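Local coordinates for CD180 antigen (Mus musculus, PDB 3T6Q), which probably cooperates with MD-1 and TLR4 in the B-cell response to bacterial lipopolysaccharide, leading to NF-kappa-B activation, at residues L280-L285 with T302-V307; S291-L297 with Q318-F324. One frame throughout, in Å; residues are numbered along the deposited sequence. Where two conformers were deposited one is given.

Interaction 1: L280-L285 with T302-V307; sequences LQELDL and TLKKLV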
loop_
_atom_site.group_PDB
_atom_site.type_symbol
_atom_site.label_atom_id
_atom_site.label_comp_id
_atom_site.label_asym_id
_atom_site.label_seq_id
_atom_site.Cartn_x
_atom_site.Cartn_y
_atom_site.Cartn_z
ATOM N N LEU A 280 9.043 -1.634 37.891
ATOM C CA LEU A 280 9.303 -2.723 36.913
ATOM C C LEU A 280 9.745 -4.036 37.538
ATOM O O LEU A 280 10.542 -4.071 38.481
ATOM C CB LEU A 280 10.340 -2.331 35.847
ATOM C CG LEU A 280 9.906 -1.557 34.587
ATOM C CD1 LEU A 280 8.993 -2.358 33.682
ATOM C CD2 LEU A 280 9.261 -0.212 34.932
ATOM N N GLN A 281 9.215 -5.122 36.985
ATOM C CA GLN A 281 9.680 -6.441 37.350
ATOM C C GLN A 281 10.751 -6.960 36.392
ATOM O O GLN A 281 11.620 -7.734 36.806
ATOM C CB GLN A 281 8.499 -7.412 37.423
ATOM C CG GLN A 281 7.414 -6.985 38.449
ATOM C CD GLN A 281 7.940 -6.819 39.855
ATOM O OE1 GLN A 281 8.415 -7.773 40.483
ATOM N NE2 GLN A 281 7.840 -5.603 40.374
ATOM N N GLU A 282 10.661 -6.580 35.111
ATOM C CA GLU A 282 11.571 -7.122 34.106
ATOM C C GLU A 282 12.029 -5.992 33.218
ATOM O O GLU A 282 11.198 -5.150 32.802
ATOM C CB GLU A 282 10.882 -8.132 33.200
ATOM C CG GLU A 282 10.127 -9.212 33.927
ATOM C CD GLU A 282 9.774 -10.371 32.993
ATOM O OE1 GLU A 282 10.264 -10.401 31.799
ATOM O OE2 GLU A 282 9.000 -11.234 33.466
ATOM N N LEU A 283 13.334 -5.959 32.948
ATOM C CA LEU A 283 13.902 -4.904 32.098
ATOM C C LEU A 283 14.838 -5.558 31.068
ATOM O O LEU A 283 15.739 -6.355 31.413
ATOM C CB LEU A 283 14.662 -3.848 32.934
ATOM C CG LEU A 283 15.614 -2.886 32.208
ATOM C CD1 LEU A 283 14.768 -1.979 31.312
ATOM C CD2 LEU A 283 16.323 -2.103 33.296
ATOM N N ASP A 284 14.614 -5.229 29.810
ATOM C CA ASP A 284 15.427 -5.824 28.721
ATOM C C ASP A 284 16.244 -4.744 28.015
ATOM O O ASP A 284 15.684 -3.883 27.317
ATOM C CB ASP A 284 14.523 -6.541 27.703
ATOM C CG ASP A 284 15.318 -7.441 26.750
ATOM O OD1 ASP A 284 16.399 -7.001 26.248
ATOM O OD2 ASP A 284 14.880 -8.606 26.554
ATOM N N LEU A 285 17.567 -4.822 28.144
ATOM C CA LEU A 285 18.480 -3.840 27.507
ATOM C C LEU A 285 19.390 -4.503 26.460
ATOM O O LEU A 285 20.568 -4.152 26.338
ATOM C CB LEU A 285 19.282 -3.136 28.585
ATOM C CG LEU A 285 18.438 -2.289 29.582
ATOM C CD1 LEU A 285 19.303 -1.862 30.768
ATOM C CD2 LEU A 285 17.860 -1.047 28.895
ATOM N N THR A 302 14.220 -3.373 43.270
ATOM C CA THR A 302 13.222 -4.483 43.322
ATOM C C THR A 302 12.942 -5.169 41.970
ATOM O O THR A 302 12.054 -6.026 41.874
ATOM C CB THR A 302 11.890 -4.087 44.033
ATOM O OG1 THR A 302 11.143 -3.197 43.198
ATOM C CG2 THR A 302 12.155 -3.380 45.407
ATOM N N LEU A 303 13.751 -4.854 40.943
ATOM C CA LEU A 303 13.684 -5.556 39.670
ATOM C C LEU A 303 13.957 -7.054 39.873
ATOM O O LEU A 303 14.874 -7.404 40.626
ATOM C CB LEU A 303 14.768 -4.981 38.702
ATOM C CG LEU A 303 14.685 -5.447 37.251
ATOM C CD1 LEU A 303 13.501 -4.775 36.570
ATOM C CD2 LEU A 303 16.036 -5.130 36.593
ATOM N N LYS A 304 13.183 -7.917 39.197
ATOM C CA LYS A 304 13.375 -9.364 39.298
ATOM C C LYS A 304 14.183 -9.972 38.122
ATOM O O LYS A 304 14.961 -10.925 38.308
ATOM C CB LYS A 304 12.015 -10.063 39.429
ATOM C CG LYS A 304 11.128 -9.479 40.553
ATOM C CD LYS A 304 11.798 -9.531 41.932
ATOM C CE LYS A 304 10.742 -9.269 43.045
ATOM N NZ LYS A 304 10.162 -7.914 42.797
ATOM N N LYS A 305 13.982 -9.443 36.924
ATOM C CA LYS A 305 14.614 -10.044 35.719
ATOM C C LYS A 305 15.304 -8.954 34.929
ATOM O O LYS A 305 14.707 -7.902 34.680
ATOM C CB LYS A 305 13.596 -10.779 34.824
ATOM C CG LYS A 305 12.767 -11.811 35.607
ATOM C CD LYS A 305 11.932 -12.722 34.689
ATOM C CE LYS A 305 10.984 -13.605 35.475
ATOM N NZ LYS A 305 10.558 -14.755 34.625
ATOM N N LEU A 306 16.542 -9.220 34.523
ATOM C CA LEU A 306 17.330 -8.256 33.788
ATOM C C LEU A 306 18.021 -8.943 32.595
ATOM O O LEU A 306 18.633 -10.008 32.743
ATOM C CB LEU A 306 18.393 -7.604 34.707
ATOM C CG LEU A 306 19.333 -6.550 34.100
ATOM C CD1 LEU A 306 18.577 -5.318 33.554
ATOM C CD2 LEU A 306 20.417 -6.135 35.115
ATOM N N VAL A 307 17.916 -8.327 31.420
ATOM C CA VAL A 307 18.575 -8.876 30.268
ATOM C C VAL A 307 19.613 -7.857 29.795
ATOM O O VAL A 307 19.249 -6.723 29.435
ATOM C CB VAL A 307 17.590 -9.151 29.127
ATOM C CG1 VAL A 307 18.356 -9.697 27.884
ATOM C CG2 VAL A 307 16.503 -10.159 29.557
HETATM O O HOH W 1 9.839 -13.448 31.731
#

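Interaction 2: S291-L297 with Q318-F324; sequences SELPSGL and QISASNF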
loop_
_atom_site.group_PDB
_atom_site.type_symbol
_atom_site.label_atom_id
_atom_site.label_comp_id
_atom_site.label_asym_id
_atom_site.label_seq_id
_atom_site.Cartn_x
_atom_site.Cartn_y
_atom_site.Cartn_z
ATOM N N SER A 291 28.861 -0.690 27.854
ATOM C CA SER A 291 30.214 -1.205 28.145
ATOM C C SER A 291 30.396 -1.365 29.656
ATOM O O SER A 291 31.329 -2.030 30.119
ATOM C CB SER A 291 31.281 -0.259 27.592
ATOM O OG SER A 291 31.087 1.033 28.133
ATOM N N GLU A 292 29.508 -0.731 30.430
ATOM C CA GLU A 292 29.548 -0.816 31.904
ATOM C C GLU A 292 28.294 -0.117 32.450
ATOM O O GLU A 292 27.673 0.684 31.736
ATOM C CB GLU A 292 30.821 -0.142 32.515
ATOM C CG GLU A 292 30.912 1.381 32.389
ATOM C CD GLU A 292 32.168 1.941 33.053
ATOM O OE1 GLU A 292 32.066 2.535 34.138
ATOM O OE2 GLU A 292 33.271 1.761 32.513
ATOM N N LEU A 293 27.981 -0.398 33.710
ATOM C CA LEU A 293 26.914 0.289 34.434
ATOM C C LEU A 293 27.527 0.888 35.695
ATOM O O LEU A 293 28.346 0.264 36.344
ATOM C CB LEU A 293 25.760 -0.671 34.783
ATOM C CG LEU A 293 24.935 -1.294 33.638
ATOM C CD1 LEU A 293 23.967 -2.290 34.182
ATOM C CD2 LEU A 293 24.140 -0.224 32.870
ATOM N N PRO A 294 27.144 2.129 36.027
ATOM C CA PRO A 294 27.669 2.797 37.223
ATOM C C PRO A 294 27.089 2.135 38.460
ATOM O O PRO A 294 26.013 1.533 38.372
ATOM C CB PRO A 294 27.117 4.227 37.082
ATOM C CG PRO A 294 25.923 4.078 36.187
ATOM C CD PRO A 294 26.300 3.003 35.211
ATOM N N SER A 295 27.771 2.219 39.595
ATOM C CA SER A 295 27.148 1.854 40.866
ATOM C C SER A 295 26.108 2.957 41.244
ATOM O O SER A 295 26.100 4.002 40.636
ATOM C CB SER A 295 28.205 1.720 41.961
ATOM O OG SER A 295 28.950 2.939 42.035
ATOM N N GLY A 296 25.260 2.719 42.241
ATOM C CA GLY A 296 24.192 3.671 42.613
ATOM C C GLY A 296 23.279 3.968 41.426
ATOM O O GLY A 296 22.821 5.099 41.278
ATOM N N LEU A 297 23.040 2.966 40.560
ATOM C CA LEU A 297 22.108 3.083 39.444
ATOM C C LEU A 297 20.703 2.919 40.033
ATOM O O LEU A 297 20.164 1.811 40.039
ATOM C CB LEU A 297 22.363 1.975 38.383
ATOM C CG LEU A 297 21.575 2.002 37.057
ATOM C CD1 LEU A 297 21.991 3.220 36.228
ATOM C CD2 LEU A 297 21.811 0.736 36.221
ATOM N N GLN A 318 31.583 -5.080 35.865
ATOM C CA GLN A 318 31.125 -3.825 35.266
ATOM C C GLN A 318 29.587 -3.695 35.156
ATOM O O GLN A 318 29.098 -2.627 34.768
ATOM C CB GLN A 318 31.748 -3.631 33.874
ATOM C CG GLN A 318 33.258 -3.315 33.860
ATOM C CD GLN A 318 33.830 -3.289 32.455
ATOM O OE1 GLN A 318 33.590 -4.193 31.655
ATOM N NE2 GLN A 318 34.607 -2.258 32.146
ATOM N N ILE A 319 28.834 -4.759 35.468
ATOM C CA ILE A 319 27.383 -4.623 35.525
ATOM C C ILE A 319 26.959 -4.002 36.862
ATOM O O ILE A 319 25.804 -3.580 36.989
ATOM C CB ILE A 319 26.593 -5.926 35.198
ATOM C CG1 ILE A 319 26.626 -6.939 36.375
ATOM C CG2 ILE A 319 27.132 -6.555 33.903
ATOM C CD1 ILE A 319 25.483 -7.964 36.367
ATOM N N SER A 320 27.885 -3.946 37.831
ATOM C CA SER A 320 27.611 -3.407 39.173
ATOM C C SER A 320 26.374 -4.037 39.808
ATOM O O SER A 320 25.348 -3.360 40.009
ATOM C CB SER A 320 27.435 -1.869 39.100
ATOM O OG SER A 320 28.657 -1.257 38.690
ATOM N N ALA A 321 26.476 -5.323 40.130
ATOM C CA ALA A 321 25.344 -6.111 40.574
ATOM C C ALA A 321 24.750 -5.626 41.904
ATOM O O ALA A 321 23.642 -6.051 42.276
ATOM C CB ALA A 321 25.786 -7.583 40.702
ATOM N N SER A 322 25.502 -4.789 42.639
ATOM C CA SER A 322 24.989 -4.104 43.840
ATOM C C SER A 322 23.727 -3.282 43.491
ATOM O O SER A 322 22.925 -3.019 44.350
ATOM C CB SER A 322 26.074 -3.182 44.445
ATOM O OG SER A 322 26.468 -2.200 43.462
ATOM N N ASN A 323 23.555 -2.894 42.229
ATOM C CA ASN A 323 22.345 -2.210 41.767
ATOM C C ASN A 323 21.064 -3.054 41.822
ATOM O O ASN A 323 19.973 -2.509 41.797
ATOM C CB ASN A 323 22.508 -1.771 40.327
ATOM C CG ASN A 323 23.537 -0.684 40.173
ATOM O OD1 ASN A 323 23.678 0.193 41.037
ATOM N ND2 ASN A 323 24.271 -0.722 39.053
ATOM N N PHE A 324 21.188 -4.383 41.825
ATOM C CA PHE A 324 19.999 -5.229 41.588
ATOM C C PHE A 324 19.826 -6.305 42.661
ATOM O O PHE A 324 19.792 -7.502 42.315
ATOM C CB PHE A 324 20.097 -5.917 40.212
ATOM C CG PHE A 324 20.668 -5.037 39.132
ATOM C CD1 PHE A 324 19.929 -3.984 38.627
ATOM C CD2 PHE A 324 21.937 -5.291 38.619
ATOM C CE1 PHE A 324 20.429 -3.175 37.623
ATOM C CE2 PHE A 324 22.440 -4.497 37.605
ATOM C CZ PHE A 324 21.695 -3.433 37.123
HETATM O O HOH W 2 33.883 -1.950 29.178
HETATM O O HOH W 3 25.186 0.173 43.449
HETATM O O HOH W 4 18.933 0.104 41.645
#

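Interaction 1: L280-L285 with T302-V307
V307 lays its isopropyl group over one face of the D284 carboxylate, with V307 CB 3.7 Å from D284 CG and the two methyls spread toward the two oxygens. D284 OD1 is also hydrogen-bonded to the T286 hydroxyl. Two residues back along the strands, K305 runs its extended chain alongside E282 and lies over a carboxylate face, K305 CD 3.5 Å from E282 OE2. The ammonium carries on past the acid: K305 NZ stands 4.0 Å from E282 OE2, too long for a salt bridge, and water 1 joins the two. The Q281 amide is met at its oxygen. K304, bent at both chi2 and chi4, curls back so that NZ reaches Q281 OE1 in the carbonyl plane, on a lone pair, at 2.9 Å; the same NZ also donates to T302 O, while Q281 NE2 turns to G279 O. Beneath, the backbones run parallel. Q281 O takes two amides, K304 N and K305 N, and the ladder continues through L283 N to K305 O, V307 N to L283 O and L285 N to V307 O. On the opposite side of the strands, L303 CD1 packs 3.9 Å from L283 CB, and L283 and L306 lie side by side. With E282, D284, K305 and V307 on the concave surface, leucines turned inside and one strand per repeat, this is the leucine-rich-repeat solenoid, here between LRR 9 and LRR 10.

Interaction 2: S291-L297 with Q318-F324
N323 is the tightly held part of this contact: its amide reaches across to the loop at 294-297 and uses both ends. ND2 donates to P294 O at 2.9 Å, nearly straight (168°) and with the acceptor close to the amide plane, while OD1 receives L297 N at 2.9 Å from well above the carbonyl plane. These two bonds fix the rotation of the amide, and L297 CB presses on it crosswise, 3.4 Å from N323 CG. The fit stays close through the buried residues beside it. L293 points its CD1 at the edge of the F324 ring, 3.9 Å from CZ, while N323 CB covers one ring face. With its OG beside the backbone N (chi1 -64°), S320 donates to L293 O, and L293 N gives a straight bond of 2.7 Å to Q318 O. The carbonyl of I319 is buried here without a polar partner; the nearest atom across the contact is L293 CD1.

On the solvent side, water 3 extends the grip of N323, bonded at once to G296 N, S322 OG and N323 OD1. The contact is looser at the far end, where E292 CB and Q318 CB merely touch at 3.9 Å. Water 2 bridges there only weakly to Q318 NE2, and Q318 OE1 accepts the backbone amides of E314 and N315. Of the four direct hydrogen bonds three use a side chain, S320 or N323, which suggests that these irregular convex loops of neighbouring repeats are joined largely by specific polar groups above an apolar interior.

How the interactions relate
Both interactions join the same two neighbours, LRR 9 and LRR 10, at different points of the coil: interaction 1 pairs their strands on the concave side, interaction 2 their returning loops. Their segments alternate along the chain, and their centres are 13 Å apart. Between them lies shared leucine-rich core, where L306 CD2 of interaction 1 packs 3.6 Å from F324 CZ of interaction 2. F324 also touches L300, which holds the equivalent place in the preceding repeat. Bound groups are not in direct contact: the V307 side chain is about 10 Å from a mannose, and the L297 side chain about 13 Å from the copper ion.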